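Local coordinates for protein BugD (Bordetella pertussis Tohama I, PDB 2F5X) that binds aspartic acid as a periplasmic solute receptor of the tripartite tricarboxylate transporter receptor family, and probably takes part in uptake of such solutes, at residues Gly95-Pro98 with Tyr99-Phe102; Trp300-Leu303 with Phe304-Gly308; Asn195-Gln198 with Gln199-Gly203; Ala130-Val133 with Lys134-Asp138; Trp242-Lys245 with Gly246-Lys249. All coordinates share one frame; numbering follows the deposited sequence.

All five contacts are local, each within one continuous piece of chain. Along the chain they come in the order contact 1, contact 4, contact 3, contact 5, contact 2. Contacts 1 and 5 touch: Ser101 and Lys245 pair just beyond the ends of antiparallel strands 102-117 and 236-244, and the two centres are 12 Å apart. Contacts 2, 3 and 4 lie at the last turns of helices 286-306, 193-201 and 126-136. Contact 3 comes nearest the bound aspartic acid, the Asn195 side chain about 7 Å from it; Tyr96 of contact 1 and Phe304 of contact 2 are each about 12 Å away. Contacts 4 and 5 lie toward the far ends of the fold, centres 48 Å apart.

Contact 1. Residues Gly95-Pro98 with Tyr99-Phe102; sequences GYEP and YTSF
Glu97 and Ser101 grip each other twice. Glu97 N donates to Ser101 OG at 2.8 Å, with a nearly straight angle of 168°. Ser101 N returns a bond to Glu97 O at 2.9 Å. Ser101 OG lies beside its own backbone N (chi1 -75°), which turns it back toward Glu97. Glu97 O also takes Thr100 N, which comes from well above the carbonyl plane. The Glu97 side chain bends at chi2 (-86°) and folds over the same turn. Its OE2 accepts from Tyr99 N at 2.9 Å, nearly along the C-O axis, and only weakly from Thr100 N. This is a type I beta turn from Glu97 to Thr100, with the carboxylate bonded to amides of the turn, leading into strand 102-117. Pro98 CG sits over the centre of one Tyr99 ring face, a CH-pi contact of 4.1 Å to the centroid. A water joins the far end of the turn: it donates to Pro98 O and accepts from Phe102 N at 2.9 Å. Further out, Tyr96 CD1 reaches the edge of the Phe102 ring, 4.0 Å from CE2. The Tyr96 hydroxyl is anchored on Phe84 O. Phe102 packs on helix 61-68, and the Tyr99 ring rests on helix 286-306.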
loop_
_atom_site.group_PDB
_atom_site.type_symbol
_atom_site.label_atom_id
_atom_site.label_comp_id
_atom_site.label_asym_id
_atom_site.label_seq_id
_atom_site.Cartn_x
_atom_site.Cartn_y
_atom_site.Cartn_z
ATOM N N GLY A 95 4.096 -12.264 12.713
ATOM C CA GLY A 95 3.960 -13.545 12.038
ATOM C C GLY A 95 5.125 -13.880 11.121
ATOM O O GLY A 95 5.215 -14.991 10.597
ATOM N N TYR A 96 6.013 -12.913 10.916
ATOM C CA TYR A 96 7.154 -13.089 10.024
ATOM C C TYR A 96 8.306 -12.223 10.499
ATOM O O TYR A 96 8.127 -11.335 11.338
ATOM C CB TYR A 96 6.787 -12.743 8.569
ATOM C CG TYR A 96 6.393 -11.293 8.379
ATOM C CD1 TYR A 96 7.297 -10.369 7.852
ATOM C CD2 TYR A 96 5.133 -10.839 8.758
ATOM C CE1 TYR A 96 6.953 -9.030 7.708
ATOM C CE2 TYR A 96 4.775 -9.503 8.613
ATOM C CZ TYR A 96 5.694 -8.605 8.087
ATOM O OH TYR A 96 5.350 -7.283 7.931
ATOM N N GLU A 97 9.481 -12.510 9.955
ATOM C CA GLU A 97 10.705 -11.791 10.242
ATOM C C GLU A 97 11.027 -11.025 8.949
ATOM O O GLU A 97 11.259 -11.644 7.911
ATOM C CB GLU A 97 11.805 -12.806 10.599
ATOM C CG GLU A 97 12.788 -12.348 11.669
ATOM C CD GLU A 97 13.948 -11.547 11.108
ATOM O OE1 GLU A 97 15.027 -11.559 11.737
ATOM O OE2 GLU A 97 13.792 -10.905 10.048
ATOM N N PRO A 98 11.001 -9.689 8.978
ATOM C CA PRO A 98 11.053 -8.919 7.718
ATOM C C PRO A 98 12.353 -9.107 6.928
ATOM O O PRO A 98 12.354 -8.988 5.693
ATOM C CB PRO A 98 10.888 -7.466 8.190
ATOM C CG PRO A 98 11.394 -7.482 9.598
ATOM C CD PRO A 98 10.925 -8.803 10.160
ATOM N N TYR A 99 13.447 -9.413 7.623
ATOM C CA TYR A 99 14.740 -9.560 6.952
ATOM C C TYR A 99 15.065 -10.985 6.536
ATOM O O TYR A 99 15.951 -11.190 5.699
ATOM C CB TYR A 99 15.866 -9.037 7.847
ATOM C CG TYR A 99 15.596 -7.678 8.457
ATOM C CD1 TYR A 99 15.395 -6.543 7.656
ATOM C CD2 TYR A 99 15.538 -7.525 9.844
ATOM C CE1 TYR A 99 15.152 -5.290 8.237
ATOM C CE2 TYR A 99 15.304 -6.287 10.429
ATOM C CZ TYR A 99 15.117 -5.175 9.623
ATOM O OH TYR A 99 14.892 -3.951 10.212
ATOM N N THR A 100 14.387 -11.970 7.123
ATOM C CA THR A 100 14.770 -13.374 6.887
ATOM C C THR A 100 13.669 -14.332 6.448
ATOM O O THR A 100 13.975 -15.418 5.960
ATOM C CB THR A 100 15.470 -13.995 8.119
ATOM O OG1 THR A 100 14.564 -13.997 9.233
ATOM C CG2 THR A 100 16.670 -13.167 8.561
ATOM N N SER A 101 12.402 -13.968 6.625
ATOM C CA SER A 101 11.327 -14.912 6.304
ATOM C C SER A 101 11.182 -15.217 4.814
ATOM O O SER A 101 10.535 -16.204 4.445
ATOM C CB SER A 101 9.990 -14.418 6.863
ATOM O OG SER A 101 9.956 -14.626 8.256
ATOM N N PHE A 102 11.795 -14.383 3.977
ATOM C CA PHE A 102 11.593 -14.445 2.530
ATOM C C PHE A 102 12.888 -14.371 1.744
ATOM O O PHE A 102 13.912 -13.897 2.249
ATOM C CB PHE A 102 10.720 -13.264 2.077
ATOM C CG PHE A 102 9.364 -13.235 2.721
ATOM C CD1 PHE A 102 8.296 -13.937 2.161
ATOM C CD2 PHE A 102 9.154 -12.509 3.889
ATOM C CE1 PHE A 102 7.029 -13.917 2.773
ATOM C CE2 PHE A 102 7.903 -12.477 4.489
ATOM C CZ PHE A 102 6.840 -13.188 3.932
HETATM O O HOH W 1 12.866 -11.691 4.196
#

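Contact 2. Residues Trp300-Leu303 with Phe304-Gly308; sequences WAEL and FKKAG
Phe304 packs against both Trp300 and Leu303 on the buried side of this helix. Leu303 CD2 sits 3.9 Å above one face of the Phe304 ring, offset toward its rim. The CB of Trp300 meets the same ring at CE2, 4.0 Å away. Phe304 CG lies beside its backbone N (chi1 -67°), which brings the ring back beside the Trp300 carbonyl. That carbonyl O takes Phe304 N at 2.9 Å, nearly end-on. Leu153 of helix 150-162 touches both aromatic side chains, and Thr86 of helix 83-86 does the same. The indole NE1 is held by Gln296 OE1, one turn earlier. The segments form the C-terminal end of helix 286-306, closed by a Schellman motif. Gly308 takes a positive phi there, and its N bonds back to Lys305 O at 3.1 Å. Ala307 N reaches Leu303 O with a more bent angle of 136°. The other side of the helix is charged and exposed. Glu302 extends away from its backbone N and then bends at chi2. Its OE2 makes a salt bridge to Lys306 NZ at 2.9 Å, using the anti lone pair. The Lys306 chain bends twice near its end to bring NZ there. Lys305 NZ lies 4.4 Å from Glu302 OE1, beyond a salt bridge, so its pull on the carboxylate is probably weaker.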
loop_
_atom_site.group_PDB
_atom_site.type_symbol
_atom_site.label_atom_id
_atom_site.label_comp_id
_atom_site.label_asym_id
_atom_site.label_seq_id
_atom_site.Cartn_x
_atom_site.Cartn_y
_atom_site.Cartn_z
ATOM N N TRP A 300 10.248 3.719 10.030
ATOM C CA TRP A 300 8.904 3.720 10.602
ATOM C C TRP A 300 8.901 3.422 12.100
ATOM O O TRP A 300 8.047 3.926 12.827
ATOM C CB TRP A 300 7.975 2.783 9.828
ATOM C CG TRP A 300 7.915 3.120 8.363
ATOM C CD1 TRP A 300 8.213 2.282 7.307
ATOM C CD2 TRP A 300 7.542 4.377 7.776
ATOM N NE1 TRP A 300 8.045 2.950 6.118
ATOM C CE2 TRP A 300 7.630 4.231 6.372
ATOM C CE3 TRP A 300 7.143 5.624 8.297
ATOM C CZ2 TRP A 300 7.334 5.274 5.482
ATOM C CZ3 TRP A 300 6.846 6.664 7.405
ATOM C CH2 TRP A 300 6.947 6.475 6.014
ATOM N N ALA A 301 9.879 2.644 12.570
ATOM C CA ALA A 301 10.001 2.365 13.998
ATOM C C ALA A 301 10.136 3.666 14.782
ATOM O O ALA A 301 9.482 3.849 15.824
ATOM C CB ALA A 301 11.187 1.445 14.268
ATOM N N GLU A 302 10.979 4.567 14.270
ATOM C CA GLU A 302 11.213 5.855 14.918
ATOM C C GLU A 302 9.971 6.739 14.868
ATOM O O GLU A 302 9.645 7.385 15.853
ATOM C CB GLU A 302 12.438 6.566 14.325
ATOM C CG GLU A 302 12.798 7.892 15.005
ATOM C CD GLU A 302 13.255 7.755 16.454
ATOM O OE1 GLU A 302 13.679 6.654 16.881
ATOM O OE2 GLU A 302 13.198 8.771 17.184
ATOM N N LEU A 303 9.279 6.746 13.729
ATOM C CA LEU A 303 8.022 7.485 13.587
ATOM C C LEU A 303 6.991 7.056 14.634
ATOM O O LEU A 303 6.401 7.902 15.309
ATOM C CB LEU A 303 7.448 7.337 12.173
ATOM C CG LEU A 303 6.201 8.183 11.854
ATOM C CD1 LEU A 303 6.260 8.729 10.435
ATOM C CD2 LEU A 303 4.904 7.400 12.065
ATOM N N PHE A 304 6.784 5.746 14.772
ATOM C CA PHE A 304 5.810 5.240 15.737
ATOM C C PHE A 304 6.237 5.494 17.178
ATOM O O PHE A 304 5.404 5.833 18.021
ATOM C CB PHE A 304 5.499 3.765 15.499
ATOM C CG PHE A 304 4.777 3.503 14.204
ATOM C CD1 PHE A 304 3.559 4.123 13.924
ATOM C CD2 PHE A 304 5.315 2.636 13.265
ATOM C CE1 PHE A 304 2.896 3.881 12.729
ATOM C CE2 PHE A 304 4.661 2.391 12.074
ATOM C CZ PHE A 304 3.453 3.006 11.803
ATOM N N LYS A 305 7.531 5.338 17.455
ATOM C CA LYS A 305 8.069 5.647 18.784
ATOM C C LYS A 305 7.757 7.092 19.185
ATOM O O LYS A 305 7.296 7.351 20.304
ATOM C CB LYS A 305 9.582 5.393 18.826
ATOM C CG LYS A 305 10.246 5.750 20.170
ATOM C CD LYS A 305 11.560 5.000 20.352
ATOM C CE LYS A 305 12.326 5.493 21.570
ATOM N NZ LYS A 305 13.684 5.998 21.197
ATOM N N LYS A 306 7.987 8.024 18.262
ATOM C CA LYS A 306 7.739 9.450 18.506
ATOM C C LYS A 306 6.260 9.780 18.682
ATOM O O LYS A 306 5.904 10.757 19.365
ATOM C CB LYS A 306 8.322 10.292 17.372
ATOM C CG LYS A 306 9.779 10.648 17.567
ATOM C CD LYS A 306 10.085 11.989 16.913
ATOM C CE LYS A 306 11.193 11.859 15.884
ATOM N NZ LYS A 306 12.505 11.464 16.492
ATOM N N ALA A 307 5.408 8.964 18.069
ATOM C CA ALA A 307 3.961 9.120 18.152
ATOM C C ALA A 307 3.369 8.377 19.354
ATOM O O ALA A 307 2.155 8.423 19.580
ATOM C CB ALA A 307 3.318 8.651 16.852
ATOM N N GLY A 308 4.228 7.699 20.118
ATOM C CA GLY A 308 3.803 6.897 21.259
ATOM C C GLY A 308 3.030 5.643 20.883
ATOM O O GLY A 308 2.334 5.051 21.713
#

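Contact 3. Residues Asn195-Gln198 with Gln199-Gly203; sequences NTTQ and QITSG
Asn195 and Gln199 are joined by a water on helix 193-201, which ends in a Schellman motif at Gly203. The water lies 2.7 Å from Asn195 O and probably donates to it, though it has other acceptors in reach; it accepts from Gln199 NE2. The other end of that amide, OE1, takes Lys204 NZ. The Asn195 side chain turns toward Asp191, which accepts from its ND2, and also touches Pro30 of the aspartic acid pocket. Thr196 follows, one turn before Ile200. Their side chains lie side by side and point the same way, with Thr196 OG1 3.5 Å from Ile200 CD1. The Thr196 hydroxyl has its main polar partner in Thr114 of strand 102-117, and Ile200 packs on that strand too. The backbone bond from Ile200 N to Thr196 O is 2.8 Å. Thr197 O receives Thr201 N at 2.9 Å, nearly straight at 173°. Thr201 OG1 stands 3.1 Å from that oxygen, but its proton has another acceptor within reach. The methyls of the two threonines, CG2 to CG2, are 4.0 Å apart. A bend at chi2 (91°) folds the Gln198 chain back along the helix, where NE2 donates to Thr194 O. At the exposed end of the helix, Ser202 OG lies 3.0 Å from Gln198 O.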
loop_
_atom_site.group_PDB
_atom_site.type_symbol
_atom_site.label_atom_id
_atom_site.label_comp_id
_atom_site.label_asym_id
_atom_site.label_seq_id
_atom_site.Cartn_x
_atom_site.Cartn_y
_atom_site.Cartn_z
ATOM N N ASN A 195 -6.363 3.263 -5.846
ATOM C CA ASN A 195 -7.752 3.039 -5.432
ATOM C C ASN A 195 -8.652 4.278 -5.493
ATOM O O ASN A 195 -9.884 4.156 -5.654
ATOM C CB ASN A 195 -7.810 2.418 -4.027
ATOM C CG ASN A 195 -9.157 1.769 -3.730
ATOM O OD1 ASN A 195 -9.666 0.975 -4.529
ATOM N ND2 ASN A 195 -9.739 2.106 -2.580
ATOM N N THR A 196 -8.060 5.464 -5.371
ATOM C CA THR A 196 -8.866 6.678 -5.205
ATOM C C THR A 196 -9.046 7.500 -6.474
ATOM O O THR A 196 -9.960 8.319 -6.535
ATOM C CB THR A 196 -8.286 7.612 -4.134
ATOM O OG1 THR A 196 -6.991 8.063 -4.549
ATOM C CG2 THR A 196 -8.069 6.894 -2.818
ATOM N N THR A 197 -8.173 7.315 -7.465
ATOM C CA THR A 197 -8.196 8.173 -8.659
ATOM C C THR A 197 -9.581 8.230 -9.288
ATOM O O THR A 197 -10.107 9.300 -9.560
ATOM C CB THR A 197 -7.186 7.686 -9.710
ATOM O OG1 THR A 197 -5.864 7.824 -9.194
ATOM C CG2 THR A 197 -7.187 8.608 -10.926
ATOM N N GLN A 198 -10.121 7.039 -9.522
ATOM C CA GLN A 198 -11.439 6.777 -10.070
ATOM C C GLN A 198 -12.530 7.618 -9.368
ATOM O O GLN A 198 -13.342 8.315 -10.014
ATOM C CB GLN A 198 -11.695 5.248 -9.911
ATOM C CG GLN A 198 -10.542 4.282 -10.465
ATOM C CD GLN A 198 -9.440 3.867 -9.448
ATOM O OE1 GLN A 198 -8.919 4.697 -8.721
ATOM N NE2 GLN A 198 -9.070 2.575 -9.444
ATOM N N GLN A 199 -12.523 7.587 -8.043
ATOM C CA GLN A 199 -13.525 8.287 -7.256
ATOM C C GLN A 199 -13.263 9.787 -7.169
ATOM O O GLN A 199 -14.203 10.571 -7.076
ATOM C CB GLN A 199 -13.613 7.698 -5.845
ATOM C CG GLN A 199 -13.645 6.170 -5.794
ATOM C CD GLN A 199 -14.815 5.571 -6.544
ATOM O OE1 GLN A 199 -15.839 6.227 -6.745
ATOM N NE2 GLN A 199 -14.666 4.316 -6.969
ATOM N N ILE A 200 -11.994 10.178 -7.171
ATOM C CA ILE A 200 -11.653 11.597 -7.116
ATOM C C ILE A 200 -12.037 12.299 -8.421
ATOM O O ILE A 200 -12.736 13.313 -8.389
ATOM C CB ILE A 200 -10.169 11.810 -6.783
ATOM C CG1 ILE A 200 -9.875 11.359 -5.343
ATOM C CG2 ILE A 200 -9.788 13.274 -6.983
ATOM C CD1 ILE A 200 -8.385 11.235 -5.028
ATOM N N THR A 201 -11.603 11.762 -9.561
ATOM C CA THR A 201 -11.776 12.482 -10.826
ATOM C C THR A 201 -13.237 12.593 -11.246
ATOM O O THR A 201 -13.593 13.494 -12.007
ATOM C CB THR A 201 -10.955 11.861 -11.969
ATOM O OG1 THR A 201 -11.328 10.486 -12.133
ATOM C CG2 THR A 201 -9.478 11.825 -11.617
ATOM N N SER A 202 -14.069 11.681 -10.755
ATOM C CA SER A 202 -15.506 11.719 -11.043
ATOM C C SER A 202 -16.273 12.626 -10.070
ATOM O O SER A 202 -17.484 12.874 -10.242
ATOM C CB SER A 202 -16.076 10.304 -10.983
ATOM O OG SER A 202 -15.968 9.808 -9.661
ATOM N N GLY A 203 -15.574 13.127 -9.051
ATOM C CA GLY A 203 -16.195 13.987 -8.045
ATOM C C GLY A 203 -17.033 13.251 -7.014
ATOM O O GLY A 203 -17.828 13.869 -6.303
HETATM O O HOH W 2 -12.186 2.825 -5.958
#

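Contact 4. Residues Ala130-Val133 with Lys134-Asp138; sequences AEYV and KKNAD
Asn136 points its amide nitrogen at one face of the Tyr132 ring. The nitrogen ND2 is 3.3 Å above the ring plane, offset toward the rim. The nearest ring atom is Tyr132 CE1, 3.3 Å from ND2. The amide and ring planes are turned 44° apart, so the two groups are tilted and not stacked flat. Two torsions bring them together. Tyr132 CG is anti to its backbone N (chi1 -172°), which carries the ring alongside the next turn. Asn136 CG lies beside its own N (chi1 -64°) and leans back toward Tyr132. The same ND2 also makes a weak bond to Tyr132 O. That oxygen is held more firmly by Asn136 N at 2.9 Å. One carbonyl therefore meets both the backbone and the side chain of Asn136. On the other side of the amide, OD1 takes a weak bond from Lys135 NZ. The ring itself is flanked by Phe121, edge-to-face, and also touches Pro122 and Ile140.

Lys134 runs differently. Its CG passes 3.2 Å from Ala130 O; the chain runs straight to CE and bends at its last torsion, and NZ bonds to Leu162 O. Its backbone N donates to Ala130 O at 3.0 Å. Val133, the buried member, packs on Leu162 of helix 150-162, so this face of the helix looks inward while Glu131 and the lysines are exposed. Glu131 pairs with Lys127, a turn earlier. The arrangement is that of the C-terminal end of a surface alpha-helix, here 126-136, passing into a 3-10 turn at Ala137 and Asp138.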
loop_
_atom_site.group_PDB
_atom_site.type_symbol
_atom_site.label_atom_id
_atom_site.label_comp_id
_atom_site.label_asym_id
_atom_site.label_seq_id
_atom_site.Cartn_x
_atom_site.Cartn_y
_atom_site.Cartn_z
ATOM N N ALA A 130 -8.536 20.662 8.204
ATOM C CA ALA A 130 -7.826 20.639 9.486
ATOM C C ALA A 130 -8.648 21.317 10.574
ATOM O O ALA A 130 -8.767 20.799 11.693
ATOM C CB ALA A 130 -6.455 21.295 9.355
ATOM N N GLU A 131 -9.239 22.459 10.228
ATOM C CA GLU A 131 -10.047 23.241 11.166
ATOM C C GLU A 131 -11.285 22.460 11.580
ATOM O O GLU A 131 -11.622 22.402 12.762
ATOM C CB GLU A 131 -10.439 24.585 10.537
ATOM C CG GLU A 131 -9.251 25.502 10.304
ATOM C CD GLU A 131 -9.552 26.704 9.420
ATOM O OE1 GLU A 131 -10.493 26.649 8.595
ATOM O OE2 GLU A 131 -8.820 27.715 9.540
ATOM N N TYR A 132 -11.947 21.859 10.593
ATOM C CA TYR A 132 -13.152 21.069 10.822
ATOM C C TYR A 132 -12.887 19.835 11.689
ATOM O O TYR A 132 -13.669 19.528 12.606
ATOM C CB TYR A 132 -13.769 20.654 9.483
ATOM C CG TYR A 132 -15.117 20.005 9.631
ATOM C CD1 TYR A 132 -16.270 20.782 9.738
ATOM C CD2 TYR A 132 -15.238 18.614 9.695
ATOM C CE1 TYR A 132 -17.527 20.191 9.875
ATOM C CE2 TYR A 132 -16.493 18.012 9.830
ATOM C CZ TYR A 132 -17.628 18.814 9.927
ATOM O OH TYR A 132 -18.870 18.239 10.074
ATOM N N VAL A 133 -11.794 19.130 11.403
ATOM C CA VAL A 133 -11.452 17.923 12.161
ATOM C C VAL A 133 -11.097 18.278 13.616
ATOM O O VAL A 133 -11.541 17.608 14.553
ATOM C CB VAL A 133 -10.321 17.108 11.487
ATOM C CG1 VAL A 133 -9.826 15.978 12.411
ATOM C CG2 VAL A 133 -10.792 16.540 10.135
ATOM N N LYS A 134 -10.328 19.345 13.807
ATOM C CA LYS A 134 -10.013 19.815 15.160
ATOM C C LYS A 134 -11.250 20.210 15.970
ATOM O O LYS A 134 -11.357 19.888 17.164
ATOM C CB LYS A 134 -9.018 20.974 15.117
ATOM C CG LYS A 134 -7.630 20.560 14.681
ATOM C CD LYS A 134 -6.739 21.770 14.497
ATOM C CE LYS A 134 -5.364 21.344 14.079
ATOM N NZ LYS A 134 -4.544 20.990 15.275
ATOM N N LYS A 135 -12.189 20.895 15.324
ATOM C CA LYS A 135 -13.380 21.401 16.005
ATOM C C LYS A 135 -14.417 20.309 16.279
ATOM O O LYS A 135 -15.100 20.327 17.319
ATOM C CB LYS A 135 -14.008 22.533 15.178
ATOM C CG LYS A 135 -15.166 23.253 15.872
ATOM C CD LYS A 135 -16.035 23.995 14.862
ATOM C CE LYS A 135 -17.315 24.525 15.504
ATOM N NZ LYS A 135 -18.356 23.454 15.653
ATOM N N ASN A 136 -14.520 19.354 15.356
ATOM C CA ASN A 136 -15.605 18.378 15.370
ATOM C C ASN A 136 -15.114 16.943 15.524
ATOM O O ASN A 136 -15.831 15.999 15.184
ATOM C CB ASN A 136 -16.451 18.517 14.089
ATOM C CG ASN A 136 -17.159 19.856 14.004
ATOM O OD1 ASN A 136 -18.082 20.140 14.773
ATOM N ND2 ASN A 136 -16.723 20.692 13.078
ATOM N N ALA A 137 -13.904 16.786 16.069
ATOM C CA ALA A 137 -13.238 15.482 16.112
ATOM C C ALA A 137 -14.159 14.334 16.542
ATOM O O ALA A 137 -14.207 13.301 15.873
ATOM C CB ALA A 137 -11.977 15.537 16.970
ATOM N N ASP A 138 -14.900 14.527 17.634
ATOM C CA ASP A 138 -15.732 13.463 18.205
ATOM C C ASP A 138 -16.871 12.992 17.297
ATOM O O ASP A 138 -17.471 11.934 17.534
ATOM C CB ASP A 138 -16.284 13.902 19.563
ATOM C CG ASP A 138 -15.209 14.005 20.620
ATOM O OD1 ASP A 138 -14.070 13.515 20.394
ATOM O OD2 ASP A 138 -15.424 14.556 21.714
#

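Contact 5. Residues Trp242-Lys245 with Gly246-Lys249; sequences WAPK and GTPK
Thr247 turns its hydroxyl beside its backbone N (chi1 -64°), and this aims OG1 back at Pro244 O. The backbone does the rest. Lys245 and Gly246 form the corner of a type II beta turn from Pro244 to Thr247, with Gly246 at a positive phi of 92°. The turn is closed by Thr247 N donating to Pro244 O at 3.2 Å. Thr247 OG1 donates to the same oxygen at 2.7 Å, tilted 15° from the carbonyl plane. Two donors from one residue therefore grip this carbonyl. The Thr247 side chain also covers the end of strand 236-244. Its CB lies 3.9 Å from Ala243 CB, and its CG2 adds a second apolar touch on that methyl. Lys245 instead extends away from the turn. Around the turn, Gly246 N is held by Glu103 OE2, and the backbone of Lys245 pairs with Ser101. These bonds tie the turn to the start of strand 102-117. Pro248 then takes the N-cap position of helix 249-263, so the turn links strand to helix. Close by, the Thr247 hydroxyl oxygen OG1 rests 3.4 Å from Pro244 CD.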
loop_
_atom_site.group_PDB
_atom_site.type_symbol
_atom_site.label_atom_id
_atom_site.label_comp_id
_atom_site.label_asym_id
_atom_site.label_seq_id
_atom_site.Cartn_x
_atom_site.Cartn_y
_atom_site.Cartn_z
ATOM N N TRP A 242 8.039 -11.019 -3.014
ATOM C CA TRP A 242 8.886 -11.941 -2.256
ATOM C C TRP A 242 8.462 -13.391 -2.484
ATOM O O TRP A 242 7.290 -13.669 -2.763
ATOM C CB TRP A 242 8.720 -11.685 -0.757
ATOM C CG TRP A 242 9.243 -10.389 -0.170
ATOM C CD1 TRP A 242 10.442 -10.207 0.476
ATOM C CD2 TRP A 242 8.540 -9.147 -0.054
ATOM N NE1 TRP A 242 10.538 -8.922 0.955
ATOM C CE2 TRP A 242 9.385 -8.247 0.651
ATOM C CE3 TRP A 242 7.283 -8.690 -0.482
ATOM C CZ2 TRP A 242 9.017 -6.924 0.927
ATOM C CZ3 TRP A 242 6.913 -7.372 -0.194
ATOM C CH2 TRP A 242 7.784 -6.503 0.492
ATOM N N ALA A 243 9.409 -14.312 -2.311
ATOM C CA ALA A 243 9.129 -15.748 -2.232
ATOM C C ALA A 243 9.488 -16.223 -0.817
ATOM O O ALA A 243 10.240 -15.538 -0.125
ATOM C CB ALA A 243 9.957 -16.512 -3.283
ATOM N N PRO A 244 8.996 -17.379 -0.364
ATOM C CA PRO A 244 9.368 -17.861 0.976
ATOM C C PRO A 244 10.858 -18.160 1.086
ATOM O O PRO A 244 11.476 -18.534 0.083
ATOM C CB PRO A 244 8.574 -19.168 1.120
ATOM C CG PRO A 244 7.453 -19.037 0.125
ATOM C CD PRO A 244 8.052 -18.293 -1.037
ATOM N N LYS A 245 11.421 -17.997 2.281
ATOM C CA LYS A 245 12.806 -18.409 2.538
ATOM C C LYS A 245 13.059 -19.822 2.035
ATOM O O LYS A 245 12.250 -20.724 2.260
ATOM C CB LYS A 245 13.128 -18.349 4.038
ATOM C CG LYS A 245 14.570 -18.754 4.362
ATOM C CD LYS A 245 14.817 -18.733 5.863
ATOM C CE LYS A 245 16.117 -19.456 6.213
ATOM N NZ LYS A 245 17.332 -18.845 5.584
ATOM N N GLY A 246 14.188 -20.002 1.354
ATOM C CA GLY A 246 14.607 -21.316 0.897
ATOM C C GLY A 246 14.131 -21.652 -0.502
ATOM O O GLY A 246 14.428 -22.729 -1.005
ATOM N N THR A 247 13.387 -20.747 -1.134
ATOM C CA THR A 247 13.014 -20.925 -2.544
ATOM C C THR A 247 14.304 -21.044 -3.369
ATOM O O THR A 247 15.209 -20.226 -3.207
ATOM C CB THR A 247 12.142 -19.739 -3.018
ATOM O OG1 THR A 247 10.899 -19.725 -2.287
ATOM C CG2 THR A 247 11.704 -19.925 -4.472
ATOM N N PRO A 248 14.425 -22.079 -4.207
ATOM C CA PRO A 248 15.687 -22.342 -4.916
ATOM C C PRO A 248 16.173 -21.154 -5.741
ATOM O O PRO A 248 15.358 -20.433 -6.326
ATOM C CB PRO A 248 15.338 -23.518 -5.831
ATOM C CG PRO A 248 14.213 -24.194 -5.157
ATOM C CD PRO A 248 13.398 -23.093 -4.522
ATOM N N LYS A 249 17.486 -20.960 -5.792
ATOM C CA LYS A 249 18.052 -19.836 -6.534
ATOM C C LYS A 249 17.569 -19.754 -8.006
ATOM O O LYS A 249 17.223 -18.664 -8.454
ATOM C CB LYS A 249 19.588 -19.811 -6.432
ATOM C CG LYS A 249 20.281 -18.851 -7.404
ATOM C CD LYS A 249 20.163 -17.393 -6.956
ATOM C CE LYS A 249 21.213 -16.511 -7.637
ATOM N NZ LYS A 249 22.048 -15.764 -6.653
#